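Local coordinates for ThiJ/pfpI family protein (Bacillus anthracis, PDB 3EFE) that is of unknown function but belongs to the DJ-1/PfpI family, whose members include chaperones, proteases and glyoxalases built on one glutaminase-like fold, at residues 95-99 and 117-123; 112-116 and 131-137. All coordinates share one frame. Numbering follows the deposited sequence.

Contact 1: 95-99 and 117-123; sequences LERIG and ALANMGY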
ATOM      1  N   LEU D  95       2.396 -10.603  20.908  1.00 49.02           N
ATOM      2  CA  LEU D  95       1.339  -9.865  21.580  1.00 49.20           C
ATOM      3  C   LEU D  95       1.708  -9.719  23.057  1.00 50.75           C
ATOM      4  O   LEU D  95       1.316  -8.733  23.707  1.00 51.43           O
ATOM      5  CB  LEU D  95       0.020 -10.578  21.325  1.00 50.09           C
ATOM      6  CG  LEU D  95      -1.237  -9.946  20.684  1.00 48.67           C
ATOM      7  CD1 LEU D  95      -1.076  -8.714  19.848  1.00 45.94           C
ATOM      8  CD2 LEU D  95      -1.977 -11.033  19.928  1.00 46.55           C
ATOM      9  N   GLU D  96       2.542 -10.634  23.573  1.00 51.91           N
ATOM     10  CA  GLU D  96       2.994 -10.557  24.969  1.00 52.86           C
ATOM     11  C   GLU D  96       4.046  -9.495  25.092  1.00 52.91           C
ATOM     12  O   GLU D  96       3.963  -8.626  25.981  1.00 53.27           O
ATOM     13  CB  GLU D  96       3.441 -11.927  25.484  1.00 53.24           C
ATOM     14  CG  GLU D  96       2.175 -12.904  25.573  1.00 56.61           C
ATOM     15  CD  GLU D  96       2.446 -14.395  26.019  1.00 57.95           C
ATOM     16  OE1 GLU D  96       3.647 -14.837  26.106  1.00 66.36           O
ATOM     17  OE2 GLU D  96       1.438 -15.137  26.218  1.00 62.18           O
ATOM     18  N   ARG D  97       4.972  -9.534  24.133  1.00 52.88           N
ATOM     19  CA  ARG D  97       6.112  -8.615  23.991  1.00 52.40           C
ATOM     20  C   ARG D  97       5.671  -7.218  23.780  1.00 52.08           C
ATOM     21  O   ARG D  97       6.406  -6.333  24.075  1.00 52.72           O
ATOM     22  CB  ARG D  97       6.948  -8.970  22.754  1.00 51.96           C
ATOM     23  CG  ARG D  97       7.545 -10.380  22.691  1.00 50.49           C
ATOM     24  CD  ARG D  97       8.937 -10.508  23.301  1.00 49.33           C
ATOM     25  NE  ARG D  97       9.746  -9.317  23.068  1.00 50.59           N
ATOM     26  CZ  ARG D  97      10.687  -9.146  22.129  1.00 47.31           C
ATOM     27  NH1 ARG D  97      11.067 -10.105  21.300  1.00 45.89           N
ATOM     28  NH2 ARG D  97      11.285  -7.970  22.066  1.00 48.99           N
ATOM     29  N   ILE D  98       4.491  -7.036  23.201  1.00 52.81           N
ATOM     30  CA  ILE D  98       3.962  -5.709  22.887  1.00 53.69           C
ATOM     31  C   ILE D  98       3.626  -5.023  24.192  1.00 54.59           C
ATOM     32  O   ILE D  98       3.701  -3.777  24.307  1.00 54.98           O
ATOM     33  CB  ILE D  98       2.680  -5.763  21.937  1.00 53.65           C
ATOM     34  CG1 ILE D  98       3.089  -5.968  20.476  1.00 54.03           C
ATOM     35  CG2 ILE D  98       1.844  -4.484  22.037  1.00 52.26           C
ATOM     36  CD1 ILE D  98       2.103  -6.853  19.603  1.00 53.68           C
ATOM     37  N   GLY D  99       3.220  -5.839  25.164  1.00 55.06           N
ATOM     38  CA  GLY D  99       2.871  -5.351  26.478  1.00 55.00           C
ATOM     39  C   GLY D  99       4.044  -4.699  27.128  1.00 54.93           C
ATOM     40  O   GLY D  99       3.882  -3.633  27.712  1.00 55.19           O
ATOM     41  N   ALA D 117      -6.357  -7.300  18.107  1.00 44.90           N
ATOM     42  CA  ALA D 117      -5.378  -8.119  18.897  1.00 45.46           C
ATOM     43  C   ALA D 117      -5.032  -7.454  20.245  1.00 46.56           C
ATOM     44  O   ALA D 117      -5.029  -8.105  21.315  1.00 47.60           O
ATOM     45  CB  ALA D 117      -4.143  -8.362  18.134  1.00 46.20           C
ATOM     46  N   LEU D 118      -4.782  -6.155  20.174  1.00 45.92           N
ATOM     47  CA  LEU D 118      -4.412  -5.349  21.296  1.00 46.30           C
ATOM     48  C   LEU D 118      -5.565  -5.138  22.251  1.00 46.51           C
ATOM     49  O   LEU D 118      -5.391  -5.181  23.462  1.00 46.73           O
ATOM     50  CB  LEU D 118      -3.932  -3.959  20.816  1.00 46.48           C
ATOM     51  CG  LEU D 118      -2.450  -3.674  20.550  1.00 46.10           C
ATOM     52  CD1 LEU D 118      -1.730  -4.796  19.895  1.00 47.02           C
ATOM     53  CD2 LEU D 118      -2.324  -2.445  19.711  1.00 45.40           C
ATOM     54  N   ALA D 119      -6.722  -4.789  21.711  1.00 47.15           N
ATOM     55  CA  ALA D 119      -7.947  -4.682  22.512  1.00 46.59           C
ATOM     56  C   ALA D 119      -8.182  -5.945  23.356  1.00 46.64           C
ATOM     57  O   ALA D 119      -8.460  -5.873  24.554  1.00 46.86           O
ATOM     58  CB  ALA D 119      -9.136  -4.409  21.612  1.00 46.89           C
ATOM     59  N   ASN D 120      -8.016  -7.114  22.766  1.00 46.89           N
ATOM     60  CA  ASN D 120      -8.163  -8.333  23.558  1.00 47.43           C
ATOM     61  C   ASN D 120      -7.071  -8.698  24.569  1.00 48.10           C
ATOM     62  O   ASN D 120      -7.208  -9.694  25.281  1.00 49.16           O
ATOM     63  CB  ASN D 120      -8.399  -9.539  22.663  1.00 47.34           C
ATOM     64  CG  ASN D 120      -9.252 -10.649  23.382  1.00 46.30           C
ATOM     65  OD1 ASN D 120      -8.956 -11.836  23.277  1.00 42.38           O
ATOM     66  ND2 ASN D 120     -10.316 -10.232  24.065  1.00 37.68           N
ATOM     67  N   MET D 121      -5.999  -7.923  24.655  1.00 48.74           N
ATOM     68  CA  MET D 121      -4.920  -8.207  25.639  1.00 48.20           C
ATOM     69  C   MET D 121      -4.987  -7.229  26.829  1.00 47.88           C
ATOM     70  O   MET D 121      -4.200  -7.316  27.792  1.00 48.07           O
ATOM     71  CB  MET D 121      -3.552  -8.197  24.959  1.00 47.33           C
ATOM     72  CG  MET D 121      -3.400  -9.274  23.989  1.00 47.38           C
ATOM     73  SD  MET D 121      -2.720 -10.766  24.680  1.00 47.23           S
ATOM     74  CE  MET D 121      -3.524 -11.843  23.547  1.00 46.14           C
ATOM     75  N   GLY D 122      -5.984  -6.356  26.773  1.00 48.30           N
ATOM     76  CA  GLY D 122      -6.234  -5.362  27.804  1.00 47.69           C
ATOM     77  C   GLY D 122      -5.619  -4.025  27.506  1.00 47.96           C
ATOM     78  O   GLY D 122      -5.851  -3.021  28.255  1.00 47.58           O
ATOM     79  N   TYR D 123      -4.806  -3.963  26.434  1.00 48.33           N
ATOM     80  CA  TYR D 123      -3.902  -2.784  26.299  1.00 46.83           C
ATOM     81  C   TYR D 123      -4.603  -1.490  25.892  1.00 46.54           C
ATOM     82  O   TYR D 123      -4.033  -0.418  26.091  1.00 48.05           O
ATOM     83  CB  TYR D 123      -2.767  -3.019  25.333  1.00 46.93           C
ATOM     84  CG  TYR D 123      -1.895  -4.260  25.486  1.00 46.89           C
ATOM     85  CD1 TYR D 123      -1.389  -4.646  26.693  1.00 47.06           C
ATOM     86  CD2 TYR D 123      -1.485  -4.980  24.355  1.00 47.11           C
ATOM     87  CE1 TYR D 123      -0.517  -5.745  26.788  1.00 46.04           C
ATOM     88  CE2 TYR D 123      -0.636  -6.077  24.449  1.00 46.56           C
ATOM     89  CZ  TYR D 123      -0.135  -6.427  25.672  1.00 46.22           C
ATOM     90  OH  TYR D 123       0.709  -7.516  25.774  1.00 47.52           O
TER
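Tyr123 makes the one polar bridge here. With chi1 at m its ring reaches across to helix 92-104, where Tyr123 OH donates a very short hydrogen bond of 2.5 Å to Leu95 O, the carbonyl lying near the ring plane. Gly99 leaves room for that hydroxyl: a beta carbon there would come within 2.5 Å of Tyr123 OH. In Leu95 both chi angles lie between wells (chi1 -123°, chi2 21°), and the side-chain end swings toward the other helix, with CD1 3.5 Å from Ala117 CB and 4.0 Å from Leu118 CD1, while Leu95 CG lies 4.0 Å from Met121 CG. Ile98 CG2 packs 3.8 Å from Tyr123 CE2. Gly122, at phi 95°, completes the Schellman motif that ends helix 113-119 and lets the chain turn into Tyr123. Beneath, Ile98 rests on Leu78 and Leu80 and Leu118 on Leu80, so both helices cover strand 77-80 of the central sheet, while Leu102 of helix 92-104 also touches Tyr123.

Contact 2: 112-116 and 131-137; sequences CGATD and SNNLEYT
This contact contains the nucleophile elbow of the DJ-1/PfpI fold, the sharp turn between strand 107-111 and helix 113-119 that in relatives carries the reactive cysteine. Cys112 takes the strained backbone angles of such an elbow (phi 71°, psi -127°), with chi1 at t, and the chain then enters helix 113-119. Opposite it, Ser131 is fully extended (-160°/-180°), Asn132 turns to -58°/-44°, and Asn133 is the N-cap of helix 134-140, its OD1 accepting from Tyr136 N at 2.8 Å. The CA atoms of Cys112 and Asn132 lie 5.9 Å apart, those of Thr115 and Ser131 5.8 Å, and those of Asp116 and Thr137 6.1 Å. Asn132 (chi1 m) donates from ND2 to Cys112 SG at 3.0 Å and nearly straight (169°), while its OD1 is held by Ser165 OG and Gly166 N. Asp116 (chi1 m) puts OD1 2.8 Å from Thr137 OG1. Thr137 OG1 (chi1 m) also lies 2.6 Å from Ser131 OG and 2.9 Å from Asn133 O, a crowd in which its single proton can serve one acceptor at a time; Ser131 OG also bonds Tyr150 OH. Water 1 accepts from Asn132 N at 3.2 Å; water 2 sits 2.9 Å from Asp116 OD2 and 3.2 Å from Asn133 O. Tyr136 comes close, its CD2 4.0 Å from Asp116 OD2. The Asn132 amide, held through OD1, points its N-H at the sulfur; this donor would be expected to stabilise a thiolate, yet an amide, unlike the histidine of DJ-1 at the corresponding place, cannot act as a general base.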
ATOM      1  N   CYS D 112      -6.231  -1.774  11.941  1.00 36.84           N
ATOM      2  CA  CYS D 112      -7.214  -2.697  11.465  1.00 37.29           C
ATOM      3  C   CYS D 112      -7.342  -3.879  12.423  1.00 36.60           C
ATOM      4  O   CYS D 112      -7.499  -3.656  13.589  1.00 35.51           O
ATOM      5  CB  CYS D 112      -6.924  -3.060  10.016  1.00 37.70           C
ATOM      6  SG  CYS D 112      -8.295  -4.052   9.196  1.00 40.76           S
ATOM      7  N   GLY D 113      -7.241  -5.112  11.978  1.00 36.37           N
ATOM      8  CA  GLY D 113      -7.372  -6.239  12.917  1.00 36.91           C
ATOM      9  C   GLY D 113      -6.274  -6.313  13.961  1.00 37.55           C
ATOM     10  O   GLY D 113      -6.462  -6.959  14.962  1.00 37.01           O
ATOM     11  N   ALA D 114      -5.101  -5.669  13.746  1.00 38.02           N
ATOM     12  CA  ALA D 114      -4.089  -5.616  14.840  1.00 37.46           C
ATOM     13  C   ALA D 114      -4.620  -4.866  16.102  1.00 37.41           C
ATOM     14  O   ALA D 114      -4.284  -5.166  17.218  1.00 36.86           O
ATOM     15  CB  ALA D 114      -2.779  -5.056  14.338  1.00 36.97           C
ATOM     16  N   THR D 115      -5.438  -3.876  15.870  1.00 37.58           N
ATOM     17  CA  THR D 115      -6.193  -3.112  16.874  1.00 40.16           C
ATOM     18  C   THR D 115      -7.069  -3.973  17.818  1.00 41.60           C
ATOM     19  O   THR D 115      -7.031  -3.808  19.053  1.00 42.42           O
ATOM     20  CB  THR D 115      -7.047  -2.167  16.038  1.00 40.00           C
ATOM     21  OG1 THR D 115      -6.398  -0.898  15.933  1.00 41.19           O
ATOM     22  CG2 THR D 115      -8.305  -2.076  16.466  1.00 38.53           C
ATOM     23  N   ASP D 116      -7.799  -4.912  17.224  1.00 41.91           N
ATOM     24  CA  ASP D 116      -8.468  -5.976  17.951  1.00 43.48           C
ATOM     25  C   ASP D 116      -7.521  -6.961  18.669  1.00 43.91           C
ATOM     26  O   ASP D 116      -7.828  -7.365  19.795  1.00 44.07           O
ATOM     27  CB  ASP D 116      -9.455  -6.693  17.026  1.00 43.79           C
ATOM     28  CG  ASP D 116     -10.664  -5.816  16.696  1.00 47.90           C
ATOM     29  OD1 ASP D 116     -10.816  -4.785  17.403  1.00 53.71           O
ATOM     30  OD2 ASP D 116     -11.479  -6.138  15.794  1.00 51.11           O
ATOM     31  N   SER D 131     -10.768   1.611  16.080  1.00 42.97           N
ATOM     32  CA  SER D 131     -10.723   0.280  15.450  1.00 41.72           C
ATOM     33  C   SER D 131     -11.627   0.376  14.260  1.00 41.07           C
ATOM     34  O   SER D 131     -12.173   1.413  14.000  1.00 41.57           O
ATOM     35  CB  SER D 131     -11.140  -0.856  16.386  1.00 41.11           C
ATOM     36  OG  SER D 131     -12.526  -0.875  16.693  1.00 41.55           O
ATOM     37  N   ASN D 132     -11.770  -0.694  13.512  1.00 40.91           N
ATOM     38  CA  ASN D 132     -12.715  -0.698  12.419  1.00 40.81           C
ATOM     39  C   ASN D 132     -14.124  -0.394  12.853  1.00 39.66           C
ATOM     40  O   ASN D 132     -14.808   0.348  12.204  1.00 38.76           O
ATOM     41  CB  ASN D 132     -12.622  -2.028  11.645  1.00 41.29           C
ATOM     42  CG  ASN D 132     -11.324  -2.121  10.844  1.00 46.01           C
ATOM     43  OD1 ASN D 132     -10.853  -1.110  10.295  1.00 48.54           O
ATOM     44  ND2 ASN D 132     -10.750  -3.351  10.736  1.00 51.73           N
ATOM     45  N   ASN D 133     -14.555  -0.993  13.949  1.00 39.53           N
ATOM     46  CA  ASN D 133     -15.936  -0.862  14.418  1.00 39.07           C
ATOM     47  C   ASN D 133     -15.990  -1.267  15.899  1.00 37.77           C
ATOM     48  O   ASN D 133     -15.556  -2.383  16.264  1.00 35.91           O
ATOM     49  CB  ASN D 133     -16.839  -1.818  13.599  1.00 39.43           C
ATOM     50  CG  ASN D 133     -18.291  -1.779  14.058  1.00 40.58           C
ATOM     51  OD1 ASN D 133     -18.754  -2.688  14.763  1.00 35.49           O
ATOM     52  ND2 ASN D 133     -19.012  -0.693  13.683  1.00 38.25           N
ATOM     53  N   LEU D 134     -16.502  -0.372  16.728  1.00 36.90           N
ATOM     54  CA  LEU D 134     -16.675  -0.644  18.143  1.00 37.82           C
ATOM     55  C   LEU D 134     -17.471  -1.933  18.459  1.00 37.79           C
ATOM     56  O   LEU D 134     -16.981  -2.803  19.222  1.00 36.93           O
ATOM     57  CB  LEU D 134     -17.436   0.509  18.740  1.00 38.23           C
ATOM     58  CG  LEU D 134     -17.682   0.475  20.252  1.00 37.56           C
ATOM     59  CD1 LEU D 134     -16.357   0.218  21.031  1.00 35.56           C
ATOM     60  CD2 LEU D 134     -18.282   1.798  20.533  1.00 38.43           C
ATOM     61  N   GLU D 135     -18.634  -2.093  17.815  1.00 37.70           N
ATOM     62  CA  GLU D 135     -19.492  -3.273  18.100  1.00 39.12           C
ATOM     63  C   GLU D 135     -18.845  -4.567  17.765  1.00 39.13           C
ATOM     64  O   GLU D 135     -18.938  -5.519  18.533  1.00 40.23           O
ATOM     65  CB  GLU D 135     -20.897  -3.105  17.525  1.00 39.10           C
ATOM     66  CG  GLU D 135     -21.558  -1.833  18.148  1.00 42.46           C
ATOM     67  CD  GLU D 135     -21.691  -1.935  19.713  1.00 50.22           C
ATOM     68  OE1 GLU D 135     -21.732  -0.865  20.387  1.00 52.94           O
ATOM     69  OE2 GLU D 135     -21.773  -3.092  20.281  1.00 55.32           O
ATOM     70  N   TYR D 136     -18.107  -4.597  16.659  1.00 39.31           N
ATOM     71  CA  TYR D 136     -17.433  -5.799  16.281  1.00 38.65           C
ATOM     72  C   TYR D 136     -16.277  -6.034  17.249  1.00 38.44           C
ATOM     73  O   TYR D 136     -16.038  -7.153  17.626  1.00 39.33           O
ATOM     74  CB  TYR D 136     -16.998  -5.711  14.812  1.00 38.64           C
ATOM     75  CG  TYR D 136     -16.358  -6.979  14.292  1.00 39.95           C
ATOM     76  CD1 TYR D 136     -17.110  -8.138  14.084  1.00 39.97           C
ATOM     77  CD2 TYR D 136     -14.976  -7.042  14.038  1.00 38.19           C
ATOM     78  CE1 TYR D 136     -16.498  -9.336  13.620  1.00 39.00           C
ATOM     79  CE2 TYR D 136     -14.362  -8.202  13.594  1.00 37.39           C
ATOM     80  CZ  TYR D 136     -15.126  -9.347  13.357  1.00 41.96           C
ATOM     81  OH  TYR D 136     -14.488 -10.501  12.935  1.00 41.14           O
ATOM     82  N   THR D 137     -15.578  -4.982  17.677  1.00 38.33           N
ATOM     83  CA  THR D 137     -14.438  -5.157  18.556  1.00 38.80           C
ATOM     84  C   THR D 137     -14.951  -5.733  19.882  1.00 38.64           C
ATOM     85  O   THR D 137     -14.326  -6.620  20.410  1.00 38.63           O
ATOM     86  CB  THR D 137     -13.662  -3.790  18.833  1.00 39.25           C
ATOM     87  OG1 THR D 137     -13.133  -3.248  17.614  1.00 39.99           O
ATOM     88  CG2 THR D 137     -12.543  -3.949  19.872  1.00 37.16           C
TER
HETATM   89  O   HOH W   1     -10.592  -3.658  13.796  1.00 41.58           O
HETATM   90  O   HOH W   2     -13.326  -4.132  14.780  1.00 30.07           O

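How the contacts relate
Helix 113-119 is the element both contacts share: its first turn, just after the elbow, belongs to contact 2, and its last turn with the loop beyond to contact 1. Their centres lie about 13 Å apart, and they touch where Ala119 CB meets Thr137 CG2 at 3.9 Å. The segments alternate along the chain, 95-99, 112-116, 117-123 and 131-137. Helix 92-104 packs against helix 113-119 in contact 1; segment 131-137, with the start of helix 134-140, does so in contact 2. Strand 107-111, an inner strand of the sheet between 77-80 and 161-164, leads into it. Contact 1 is buried and largely apolar, while contact 2, polar, hydrated and partly buried, holds the family's cysteine position at the helix's N-terminal end.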